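Local coordinates for protein cystalysin (PDB 1C7N) that is a pyridoxal-5'-phosphate-dependent enzyme of the aminotransferase class I and II family, built as a two-chain assembly, at residues 200-204 against 216-220; 190-196 against 223-229; 91-97 against 247-253. Residue numbers count along the deposited sequence, not the author numbering.

Interaction 1. Residues 200-204 against 216-220; sequences LWSDE and HTVFQ. With PLP (pyridoxal-5'-phosphate), chain I.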
loop_
_atom_site.group_PDB
_atom_site.type_symbol
_atom_site.label_atom_id
_atom_site.label_comp_id
_atom_site.label_asym_id
_atom_site.label_seq_id
_atom_site.Cartn_x
_atom_site.Cartn_y
_atom_site.Cartn_z
ATOM N N LEU A 200 -15.116 -15.651 -12.064
ATOM C CA LEU A 200 -15.061 -14.431 -12.866
ATOM C C LEU A 200 -14.347 -13.302 -12.132
ATOM O O LEU A 200 -14.788 -12.870 -11.065
ATOM C CB LEU A 200 -16.467 -13.955 -13.257
ATOM C CG LEU A 200 -16.486 -12.608 -13.997
ATOM C CD1 LEU A 200 -15.794 -12.752 -15.352
ATOM C CD2 LEU A 200 -17.909 -12.132 -14.183
ATOM N N TRP A 201 -13.242 -12.835 -12.706
ATOM C CA TRP A 201 -12.477 -11.734 -12.133
ATOM C C TRP A 201 -12.626 -10.583 -13.125
ATOM O O TRP A 201 -11.926 -10.536 -14.135
ATOM C CB TRP A 201 -10.996 -12.102 -11.988
ATOM C CG TRP A 201 -10.731 -13.374 -11.226
ATOM C CD1 TRP A 201 -11.565 -13.998 -10.337
ATOM C CD2 TRP A 201 -9.536 -14.163 -11.275
ATOM N NE1 TRP A 201 -10.963 -15.126 -9.833
ATOM C CE2 TRP A 201 -9.717 -15.252 -10.392
ATOM C CE3 TRP A 201 -8.329 -14.057 -11.981
ATOM C CZ2 TRP A 201 -8.740 -16.226 -10.196
ATOM C CZ3 TRP A 201 -7.355 -15.025 -11.789
ATOM C CH2 TRP A 201 -7.566 -16.097 -10.902
ATOM N N SER A 202 -13.540 -9.665 -12.832
ATOM C CA SER A 202 -13.811 -8.535 -13.713
ATOM C C SER A 202 -13.161 -7.222 -13.283
ATOM O O SER A 202 -13.522 -6.643 -12.249
ATOM C CB SER A 202 -15.322 -8.344 -13.838
ATOM O OG SER A 202 -15.635 -7.421 -14.861
ATOM N N ASP A 203 -12.201 -6.762 -14.085
ATOM C CA ASP A 203 -11.492 -5.513 -13.816
ATOM C C ASP A 203 -12.249 -4.389 -14.515
ATOM O O ASP A 203 -12.205 -4.257 -15.741
ATOM C CB ASP A 203 -10.050 -5.603 -14.337
ATOM C CG ASP A 203 -9.225 -4.354 -14.042
ATOM O OD1 ASP A 203 -7.980 -4.412 -14.198
ATOM O OD2 ASP A 203 -9.808 -3.311 -13.667
ATOM N N GLU A 204 -12.956 -3.588 -13.727
ATOM C CA GLU A 204 -13.743 -2.495 -14.276
ATOM C C GLU A 204 -13.256 -1.151 -13.735
ATOM O O GLU A 204 -14.055 -0.254 -13.448
ATOM C CB GLU A 204 -15.227 -2.718 -13.941
ATOM C CG GLU A 204 -15.654 -4.189 -14.094
ATOM C CD GLU A 204 -17.159 -4.400 -14.168
ATOM O OE1 GLU A 204 -17.926 -3.506 -13.752
ATOM O OE2 GLU A 204 -17.579 -5.480 -14.636
ATOM N N HIS A 216 -21.999 1.536 -19.624
ATOM C CA HIS A 216 -21.284 0.440 -18.985
ATOM C C HIS A 216 -22.242 -0.390 -18.137
ATOM O O HIS A 216 -23.132 0.144 -17.474
ATOM C CB HIS A 216 -20.153 0.968 -18.097
ATOM C CG HIS A 216 -19.394 -0.111 -17.383
ATOM N ND1 HIS A 216 -19.813 -0.653 -16.187
ATOM C CD2 HIS A 216 -18.266 -0.780 -17.723
ATOM C CE1 HIS A 216 -18.978 -1.609 -15.821
ATOM N NE2 HIS A 216 -18.030 -1.706 -16.736
ATOM N N THR A 217 -22.054 -1.701 -18.176
ATOM C CA THR A 217 -22.868 -2.621 -17.397
ATOM C C THR A 217 -21.939 -3.396 -16.472
ATOM O O THR A 217 -21.063 -4.123 -16.939
ATOM C CB THR A 217 -23.595 -3.637 -18.301
ATOM O OG1 THR A 217 -24.490 -2.946 -19.183
ATOM C CG2 THR A 217 -24.381 -4.632 -17.452
ATOM N N VAL A 218 -22.108 -3.225 -15.165
ATOM C CA VAL A 218 -21.283 -3.958 -14.211
ATOM C C VAL A 218 -21.630 -5.424 -14.441
ATOM O O VAL A 218 -22.779 -5.842 -14.267
ATOM C CB VAL A 218 -21.608 -3.560 -12.755
ATOM C CG1 VAL A 218 -20.887 -4.480 -11.793
ATOM C CG2 VAL A 218 -21.192 -2.118 -12.510
ATOM N N PHE A 219 -20.632 -6.197 -14.848
ATOM C CA PHE A 219 -20.826 -7.607 -15.157
ATOM C C PHE A 219 -21.621 -8.420 -14.136
ATOM O O PHE A 219 -22.611 -9.062 -14.495
ATOM C CB PHE A 219 -19.468 -8.265 -15.403
ATOM C CG PHE A 219 -19.503 -9.378 -16.419
ATOM C CD1 PHE A 219 -18.323 -9.837 -16.995
ATOM C CD2 PHE A 219 -20.709 -9.962 -16.804
ATOM C CE1 PHE A 219 -18.340 -10.862 -17.942
ATOM C CE2 PHE A 219 -20.738 -10.989 -17.750
ATOM C CZ PHE A 219 -19.553 -11.439 -18.320
ATOM N N GLN A 220 -21.211 -8.393 -12.870
ATOM C CA GLN A 220 -21.908 -9.175 -11.851
ATOM C C GLN A 220 -23.282 -8.640 -11.457
ATOM O O GLN A 220 -23.964 -9.230 -10.621
ATOM C CB GLN A 220 -21.040 -9.313 -10.597
ATOM C CG GLN A 220 -20.857 -8.031 -9.803
ATOM C CD GLN A 220 -20.192 -8.291 -8.464
ATOM O OE1 GLN A 220 -18.980 -8.513 -8.387
ATOM N NE2 GLN A 220 -20.988 -8.291 -7.401
HETATM N N1 PLP I . -6.392 -2.390 -14.571
HETATM C C2 PLP I . -6.380 -1.775 -15.839
HETATM C C2A PLP I . -7.140 -2.518 -16.921
HETATM C C3 PLP I . -5.727 -0.465 -15.917
HETATM O O3 PLP I . -5.650 0.009 -17.161
HETATM C C4 PLP I . -5.201 0.126 -14.743
HETATM C C4A PLP I . -4.630 1.472 -14.759
HETATM C C5 PLP I . -5.316 -0.626 -13.454
HETATM C C6 PLP I . -5.882 -1.867 -13.409
HETATM C C5A PLP I . -5.081 0.191 -12.186
HETATM O O4P PLP I . -4.153 -0.157 -11.237
HETATM P P PLP I . -4.190 0.821 -9.938
HETATM O O1P PLP I . -2.933 0.488 -9.274
HETATM O O2P PLP I . -5.400 0.446 -9.102
HETATM O O3P PLP I . -4.244 2.227 -10.351
HETATM O O HOH W 1 -18.520 -5.182 -17.139
HETATM O O HOH W 2 -18.486 -7.304 -12.441
#
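Glu204, Phe219 and Leu200 give up the most surface where the end of strand 199-203 meets the loop that leads to helix 224-227. The carboxylate of Glu204 reaches across to the loop backbone: its OE2 accepts a hydrogen bond from Phe219 N at 3.1 Å, and within its own segment it also accepts one from Ser202 OG at 2.8 Å. Water 1 donates to Glu204 OE2 (2.7 Å) and to Thr217 O (2.8 Å); water 2 donates to the same OE2 (3.0 Å) and accepts from Gln220 N (3.0 Å). The other oxygen, OE1, lies at the edge of the His216 ring, 3.0 Å from CE1, while His216 NE2 bonds to Ser172 O. Next to this polar cluster Phe219 offers a ring face to Leu200, whose CD2 sits 4.0 Å from the centroid in a CH-pi contact. Asp203 points the other way, its OD1 2.6 Å from N1 of pyridoxal-5'-phosphate, as the aspartate facing the pyridine nitrogen does in fold type I pyridoxal-phosphate proteins. Adjacent acidic residues thus serve pyridoxal-5'-phosphate and the 216-220 loop respectively, and one oxygen of the buried carboxylate, Glu204 OE2, gathers a backbone amide, a hydroxyl and two waters.

Interaction 2. Residues 190-196 against 223-229; sequences KDIVLKS and DEQLADK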
loop_
_atom_site.group_PDB
_atom_site.type_symbol
_atom_site.label_atom_id
_atom_site.label_comp_id
_atom_site.label_asym_id
_atom_site.label_seq_id
_atom_site.Cartn_x
_atom_site.Cartn_y
_atom_site.Cartn_z
ATOM N N LYS A 190 -21.650 -14.628 -19.766
ATOM C CA LYS A 190 -22.246 -15.090 -18.517
ATOM C C LYS A 190 -22.681 -16.546 -18.634
ATOM O O LYS A 190 -22.448 -17.343 -17.727
ATOM C CB LYS A 190 -23.459 -14.233 -18.142
ATOM C CG LYS A 190 -24.296 -14.825 -17.008
ATOM C CD LYS A 190 -25.555 -14.013 -16.753
ATOM C CE LYS A 190 -26.473 -13.994 -17.970
ATOM N NZ LYS A 190 -27.108 -15.313 -18.268
ATOM N N ASP A 191 -23.319 -16.888 -19.750
ATOM C CA ASP A 191 -23.775 -18.257 -19.962
ATOM C C ASP A 191 -22.604 -19.229 -19.997
ATOM O O ASP A 191 -22.661 -20.299 -19.388
ATOM C CB ASP A 191 -24.585 -18.370 -21.259
ATOM C CG ASP A 191 -25.939 -17.692 -21.161
ATOM O OD1 ASP A 191 -26.441 -17.501 -20.027
ATOM O OD2 ASP A 191 -26.510 -17.359 -22.218
ATOM N N ILE A 192 -21.547 -18.858 -20.710
ATOM C CA ILE A 192 -20.361 -19.697 -20.805
ATOM C C ILE A 192 -19.749 -19.900 -19.416
ATOM O O ILE A 192 -19.319 -21.001 -19.067
ATOM C CB ILE A 192 -19.297 -19.054 -21.730
ATOM C CG1 ILE A 192 -19.837 -18.954 -23.158
ATOM C CG2 ILE A 192 -18.006 -19.865 -21.692
ATOM C CD1 ILE A 192 -18.876 -18.308 -24.131
ATOM N N VAL A 193 -19.721 -18.835 -18.622
ATOM C CA VAL A 193 -19.155 -18.907 -17.279
ATOM C C VAL A 193 -19.967 -19.785 -16.331
ATOM O O VAL A 193 -19.409 -20.657 -15.667
ATOM C CB VAL A 193 -19.019 -17.503 -16.652
ATOM C CG1 VAL A 193 -18.597 -17.620 -15.187
ATOM C CG2 VAL A 193 -17.986 -16.692 -17.430
ATOM N N LEU A 194 -21.275 -19.551 -16.264
ATOM C CA LEU A 194 -22.149 -20.325 -15.387
ATOM C C LEU A 194 -22.224 -21.794 -15.802
ATOM O O LEU A 194 -22.530 -22.664 -14.986
ATOM C CB LEU A 194 -23.554 -19.720 -15.378
ATOM C CG LEU A 194 -23.678 -18.279 -14.874
ATOM C CD1 LEU A 194 -25.133 -17.847 -14.938
ATOM C CD2 LEU A 194 -23.144 -18.177 -13.451
ATOM N N LYS A 195 -21.939 -22.052 -17.075
ATOM C CA LYS A 195 -21.951 -23.395 -17.650
ATOM C C LYS A 195 -20.715 -24.202 -17.257
ATOM O O LYS A 195 -20.721 -25.435 -17.310
ATOM C CB LYS A 195 -22.027 -23.286 -19.175
ATOM C CG LYS A 195 -21.511 -24.494 -19.936
ATOM C CD LYS A 195 -21.204 -24.137 -21.392
ATOM C CE LYS A 195 -20.120 -23.061 -21.491
ATOM N NZ LYS A 195 -18.845 -23.450 -20.812
ATOM N N SER A 196 -19.655 -23.504 -16.868
ATOM C CA SER A 196 -18.407 -24.151 -16.479
ATOM C C SER A 196 -18.098 -23.877 -15.014
ATOM O O SER A 196 -18.925 -23.328 -14.291
ATOM C CB SER A 196 -17.262 -23.630 -17.340
ATOM O OG SER A 196 -17.055 -22.251 -17.097
ATOM N N ASP A 223 -26.697 -10.881 -12.998
ATOM C CA ASP A 223 -27.108 -12.200 -12.519
ATOM C C ASP A 223 -26.522 -12.459 -11.135
ATOM O O ASP A 223 -25.317 -12.330 -10.935
ATOM C CB ASP A 223 -26.635 -13.274 -13.506
ATOM C CG ASP A 223 -27.164 -14.656 -13.171
ATOM O OD1 ASP A 223 -26.684 -15.266 -12.192
ATOM O OD2 ASP A 223 -28.065 -15.134 -13.894
ATOM N N GLU A 224 -27.376 -12.823 -10.183
ATOM C CA GLU A 224 -26.929 -13.073 -8.818
ATOM C C GLU A 224 -26.078 -14.329 -8.674
ATOM O O GLU A 224 -25.171 -14.372 -7.841
ATOM C CB GLU A 224 -28.129 -13.145 -7.871
ATOM C CG GLU A 224 -28.736 -11.791 -7.525
ATOM C CD GLU A 224 -27.719 -10.829 -6.923
ATOM O OE1 GLU A 224 -26.710 -11.302 -6.355
ATOM O OE2 GLU A 224 -27.931 -9.601 -7.005
ATOM N N GLN A 225 -26.366 -15.351 -9.475
ATOM C CA GLN A 225 -25.584 -16.579 -9.407
ATOM C C GLN A 225 -24.194 -16.327 -9.974
ATOM O O GLN A 225 -23.216 -16.927 -9.528
ATOM C CB GLN A 225 -26.270 -17.717 -10.169
ATOM C CG GLN A 225 -27.440 -18.341 -9.420
ATOM C CD GLN A 225 -28.648 -17.430 -9.356
ATOM O OE1 GLN A 225 -29.289 -17.159 -10.376
ATOM N NE2 GLN A 225 -28.965 -16.943 -8.156
ATOM N N LEU A 226 -24.108 -15.444 -10.965
ATOM C CA LEU A 226 -22.813 -15.102 -11.543
ATOM C C LEU A 226 -22.059 -14.334 -10.458
ATOM O O LEU A 226 -20.887 -14.604 -10.193
ATOM C CB LEU A 226 -22.981 -14.224 -12.788
ATOM C CG LEU A 226 -21.688 -13.708 -13.432
ATOM C CD1 LEU A 226 -20.867 -14.878 -13.979
ATOM C CD2 LEU A 226 -22.028 -12.732 -14.543
ATOM N N ALA A 227 -22.753 -13.395 -9.820
ATOM C CA ALA A 227 -22.167 -12.586 -8.751
ATOM C C ALA A 227 -21.648 -13.465 -7.614
ATOM O O ALA A 227 -20.718 -13.085 -6.904
ATOM C CB ALA A 227 -23.201 -11.595 -8.209
ATOM N N ASP A 228 -22.264 -14.632 -7.443
ATOM C CA ASP A 228 -21.869 -15.574 -6.397
ATOM C C ASP A 228 -20.438 -16.085 -6.576
ATOM O O ASP A 228 -19.811 -16.531 -5.619
ATOM C CB ASP A 228 -22.831 -16.768 -6.367
ATOM C CG ASP A 228 -24.152 -16.444 -5.689
ATOM O OD1 ASP A 228 -25.103 -17.244 -5.843
ATOM O OD2 ASP A 228 -24.242 -15.408 -4.996
ATOM N N LYS A 229 -19.922 -16.034 -7.801
ATOM C CA LYS A 229 -18.557 -16.484 -8.036
ATOM C C LYS A 229 -17.725 -15.465 -8.812
ATOM O O LYS A 229 -16.826 -15.823 -9.570
ATOM C CB LYS A 229 -18.547 -17.836 -8.757
ATOM C CG LYS A 229 -19.144 -17.853 -10.153
ATOM C CD LYS A 229 -18.917 -19.224 -10.773
ATOM C CE LYS A 229 -19.372 -19.293 -12.218
ATOM N NZ LYS A 229 -18.957 -20.594 -12.835
HETATM O O HOH W 3 -22.145 -21.761 -12.408
#
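Lys229 NZ donates a hydrogen bond to Val193 O at 2.9 Å, joining the residue just before strand 230-234 to the last turn of helix 183-195, in the large alpha/beta domain of the fold type I (aminotransferase) fold. The ammonium group also bonds to Leu198 O beyond the helix, and Ser196 O lies 3.1 Å from Lys229 NZ, so it sits among carbonyls where the helix gives way to strand 199-203. Water 3 adds a bridge, donating to Leu194 O at 2.8 Å and accepting a weak bond from Lys229 NZ at 3.4 Å. At the start of the short helix 224-227, Asp223 is the N-cap: its OD1 accepts from Leu226 N at 2.9 Å and, weakly, from Gln225 N at 2.7 Å. Lys190 has its salt bridge with Asp191 (NZ to OD1, 2.9 Å), and its NZ stays 4.5 Å from Asp223 OD2, beyond salt-bridge range; its aliphatic part packs instead, CD meeting Asp223 CB at 3.5 Å. Apolar packing centres on Leu226, which also touches Phe219. Lys190 CG approaches Leu226 CD2 to 3.9 Å, and Leu194 CD2 comes within 3.6 Å of Leu226 CA. Val193 packs against both the leucine and the lysine stem, its CG1 lying 3.8 Å from Leu226 CD1 and 3.5 Å from Lys229 CE.

Interaction 3. Residues 91-97 against 247-253; sequences WIINTAG and MSNIIIK. With PLP (pyridoxal-5'-phosphate), chain I.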
loop_
_atom_site.group_PDB
_atom_site.type_symbol
_atom_site.label_atom_id
_atom_site.label_comp_id
_atom_site.label_asym_id
_atom_site.label_seq_id
_atom_site.Cartn_x
_atom_site.Cartn_y
_atom_site.Cartn_z
ATOM N N TRP A 91 -19.276 -6.160 1.435
ATOM C CA TRP A 91 -18.796 -6.802 0.204
ATOM C C TRP A 91 -17.480 -6.152 -0.242
ATOM O O TRP A 91 -16.746 -6.711 -1.059
ATOM C CB TRP A 91 -19.799 -6.601 -0.932
ATOM C CG TRP A 91 -21.052 -7.405 -0.869
ATOM C CD1 TRP A 91 -21.591 -8.016 0.224
ATOM C CD2 TRP A 91 -21.962 -7.630 -1.949
ATOM N NE1 TRP A 91 -22.789 -8.607 -0.109
ATOM C CE2 TRP A 91 -23.041 -8.385 -1.436
ATOM C CE3 TRP A 91 -21.974 -7.262 -3.303
ATOM C CZ2 TRP A 91 -24.122 -8.782 -2.230
ATOM C CZ3 TRP A 91 -23.052 -7.657 -4.097
ATOM C CH2 TRP A 91 -24.112 -8.410 -3.553
ATOM N N ILE A 92 -17.198 -4.968 0.293
ATOM C CA ILE A 92 -16.008 -4.198 -0.072
ATOM C C ILE A 92 -14.713 -4.561 0.648
ATOM O O ILE A 92 -14.612 -4.417 1.862
ATOM C CB ILE A 92 -16.244 -2.688 0.164
ATOM C CG1 ILE A 92 -17.509 -2.232 -0.563
ATOM C CG2 ILE A 92 -15.047 -1.877 -0.341
ATOM C CD1 ILE A 92 -17.942 -0.832 -0.181
ATOM N N ILE A 93 -13.724 -5.020 -0.114
ATOM C CA ILE A 93 -12.411 -5.358 0.443
ATOM C C ILE A 93 -11.402 -4.402 -0.202
ATOM O O ILE A 93 -11.397 -4.226 -1.425
ATOM C CB ILE A 93 -12.009 -6.818 0.133
ATOM C CG1 ILE A 93 -13.045 -7.781 0.728
ATOM C CG2 ILE A 93 -10.621 -7.108 0.702
ATOM C CD1 ILE A 93 -13.232 -7.647 2.233
ATOM N N ASN A 94 -10.548 -3.795 0.616
ATOM C CA ASN A 94 -9.572 -2.829 0.112
ATOM C C ASN A 94 -8.163 -3.352 -0.129
ATOM O O ASN A 94 -7.653 -4.189 0.620
ATOM C CB ASN A 94 -9.484 -1.631 1.064
ATOM C CG ASN A 94 -10.821 -0.932 1.253
ATOM O OD1 ASN A 94 -11.305 -0.793 2.376
ATOM N ND2 ASN A 94 -11.419 -0.486 0.155
ATOM N N THR A 95 -7.541 -2.837 -1.186
ATOM C CA THR A 95 -6.171 -3.186 -1.539
ATOM C C THR A 95 -5.524 -1.912 -2.055
ATOM O O THR A 95 -6.218 -0.984 -2.467
ATOM C CB THR A 95 -6.102 -4.249 -2.651
ATOM O OG1 THR A 95 -6.711 -3.737 -3.841
ATOM C CG2 THR A 95 -6.813 -5.526 -2.220
ATOM N N ALA A 96 -4.199 -1.854 -2.011
ATOM C CA ALA A 96 -3.484 -0.685 -2.494
ATOM C C ALA A 96 -3.246 -0.880 -3.984
ATOM O O ALA A 96 -2.137 -1.190 -4.410
ATOM C CB ALA A 96 -2.153 -0.535 -1.761
ATOM N N GLY A 97 -4.300 -0.722 -4.775
ATOM C CA GLY A 97 -4.162 -0.887 -6.207
ATOM C C GLY A 97 -4.828 -2.141 -6.734
ATOM O O GLY A 97 -4.936 -3.150 -6.042
ATOM N N MET A 247 -5.617 3.239 -3.385
ATOM C CA MET A 247 -6.797 2.749 -2.677
ATOM C C MET A 247 -7.783 2.146 -3.666
ATOM O O MET A 247 -8.256 2.827 -4.575
ATOM C CB MET A 247 -7.467 3.868 -1.880
ATOM C CG MET A 247 -8.664 3.406 -1.047
ATOM S SD MET A 247 -8.349 1.939 -0.018
ATOM C CE MET A 247 -7.163 2.580 1.170
ATOM N N SER A 248 -8.082 0.864 -3.489
ATOM C CA SER A 248 -8.996 0.163 -4.381
ATOM C C SER A 248 -10.176 -0.442 -3.624
ATOM O O SER A 248 -10.073 -0.764 -2.437
ATOM C CB SER A 248 -8.250 -0.954 -5.112
ATOM O OG SER A 248 -7.067 -0.472 -5.722
ATOM N N ASN A 249 -11.295 -0.591 -4.321
ATOM C CA ASN A 249 -12.488 -1.177 -3.733
ATOM C C ASN A 249 -12.832 -2.458 -4.478
ATOM O O ASN A 249 -13.518 -2.432 -5.508
ATOM C CB ASN A 249 -13.653 -0.195 -3.805
ATOM C CG ASN A 249 -13.451 0.995 -2.905
ATOM O OD1 ASN A 249 -13.281 0.845 -1.688
ATOM N ND2 ASN A 249 -13.460 2.188 -3.488
ATOM N N ILE A 250 -12.332 -3.576 -3.961
ATOM C CA ILE A 250 -12.570 -4.876 -4.570
ATOM C C ILE A 250 -13.881 -5.396 -4.005
ATOM O O ILE A 250 -14.016 -5.568 -2.788
ATOM C CB ILE A 250 -11.425 -5.858 -4.238
ATOM C CG1 ILE A 250 -10.080 -5.138 -4.338
ATOM C CG2 ILE A 250 -11.436 -7.020 -5.227
ATOM C CD1 ILE A 250 -9.777 -4.577 -5.737
ATOM N N ILE A 251 -14.850 -5.633 -4.884
ATOM C CA ILE A 251 -16.166 -6.096 -4.452
ATOM C C ILE A 251 -16.339 -7.601 -4.601
ATOM O O ILE A 251 -16.220 -8.150 -5.702
ATOM C CB ILE A 251 -17.282 -5.383 -5.246
ATOM C CG1 ILE A 251 -17.028 -3.874 -5.258
ATOM C CG2 ILE A 251 -18.642 -5.671 -4.619
ATOM C CD1 ILE A 251 -16.899 -3.255 -3.872
ATOM N N ILE A 252 -16.633 -8.260 -3.484
ATOM C CA ILE A 252 -16.819 -9.710 -3.456
ATOM C C ILE A 252 -18.049 -10.075 -2.625
ATOM O O ILE A 252 -18.037 -9.970 -1.398
ATOM C CB ILE A 252 -15.589 -10.409 -2.846
ATOM C CG1 ILE A 252 -14.315 -9.896 -3.526
ATOM C CG2 ILE A 252 -15.698 -11.916 -3.026
ATOM C CD1 ILE A 252 -13.044 -10.420 -2.899
ATOM N N LYS A 253 -19.108 -10.500 -3.308
ATOM C CA LYS A 253 -20.363 -10.882 -2.657
ATOM C C LYS A 253 -20.286 -12.143 -1.795
ATOM O O LYS A 253 -20.776 -12.160 -0.664
ATOM C CB LYS A 253 -21.452 -11.083 -3.715
ATOM C CG LYS A 253 -22.760 -11.633 -3.166
ATOM C CD LYS A 253 -23.681 -12.077 -4.296
ATOM C CE LYS A 253 -25.047 -12.478 -3.767
ATOM N NZ LYS A 253 -25.892 -13.135 -4.806
HETATM N N1 PLP I . -6.392 -2.390 -14.571
HETATM C C2 PLP I . -6.380 -1.775 -15.839
HETATM C C2A PLP I . -7.140 -2.518 -16.921
HETATM C C3 PLP I . -5.727 -0.465 -15.917
HETATM O O3 PLP I . -5.650 0.009 -17.161
HETATM C C4 PLP I . -5.201 0.126 -14.743
HETATM C C4A PLP I . -4.630 1.472 -14.759
HETATM C C5 PLP I . -5.316 -0.626 -13.454
HETATM C C6 PLP I . -5.882 -1.867 -13.409
HETATM C C5A PLP I . -5.081 0.191 -12.186
HETATM O O4P PLP I . -4.153 -0.157 -11.237
HETATM P P PLP I . -4.190 0.821 -9.938
HETATM O O1P PLP I . -2.933 0.488 -9.274
HETATM O O2P PLP I . -5.400 0.446 -9.102
HETATM O O3P PLP I . -4.244 2.227 -10.351
#
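Trp91 opens the pairing: its carbonyl O accepts from Ile252 N at 2.9 Å, while its indole lies against Lys253, whose CB stands 3.6 Å from the centroid of the six-membered ring in a CH-pi contact over the face. The ammonium end of Lys253 continues to Glu224 and Asp228. Ile92 forms a non-hydrogen-bonded pair with Ile251, in which Ile92 CG1 lies 3.5 Å from Ile251 CD1, on the sheet face that helix 69-83 covers through Val75. Ile93 and Ile250 follow as a hydrogen-bonded pair, with Ile93 N to Ile250 O at 2.7 Å and Ile250 N to Ile93 O at 2.8 Å; Ile93 faces helix 255-267. These antiparallel strands, whose segment axes make an angle of 140°, form one margin of the seven-stranded mixed sheet of the fold, with 92-95 outermost within the chain and 248-251 next to 230-234. At Asn94 the side chain joins in, ND2 donating to Ser248 O at 2.9 Å. Thr95 O accepts from Ser248 N at 2.8 Å, and Thr95 OG1 donates to Gly97 O at 2.9 Å. An inverse gamma turn centred on Ala96 then carries the chain into the phosphate site, where Gly97 CA lies 3.4 Å from O2P of pyridoxal-5'-phosphate and a side chain at this position would crowd O1P.

Overall arrangement
From the N terminus, segment 91-97 comes first, and its pairing with 247-253 in interaction 3 closes the longest loop, setting two antiparallel strands at one margin of the mixed sheet. Inside that loop, interaction 2 joins helix 183-195 to helix 224-227, and interaction 1 is nested in turn within it, linking strand 199-203 to the loop that follows; none of the three cross. Interactions 1 and 2 meet through a probable backbone hydrogen bond from Leu200 N to Lys229 O and through packing of Leu200 on Leu226, whereas Lys253 forms salt bridges with Glu224 and Asp228 to connect interactions 2 and 3. Interactions 1 and 3 approach pyridoxal-5'-phosphate at different ends, the pyridine nitrogen and the phosphate.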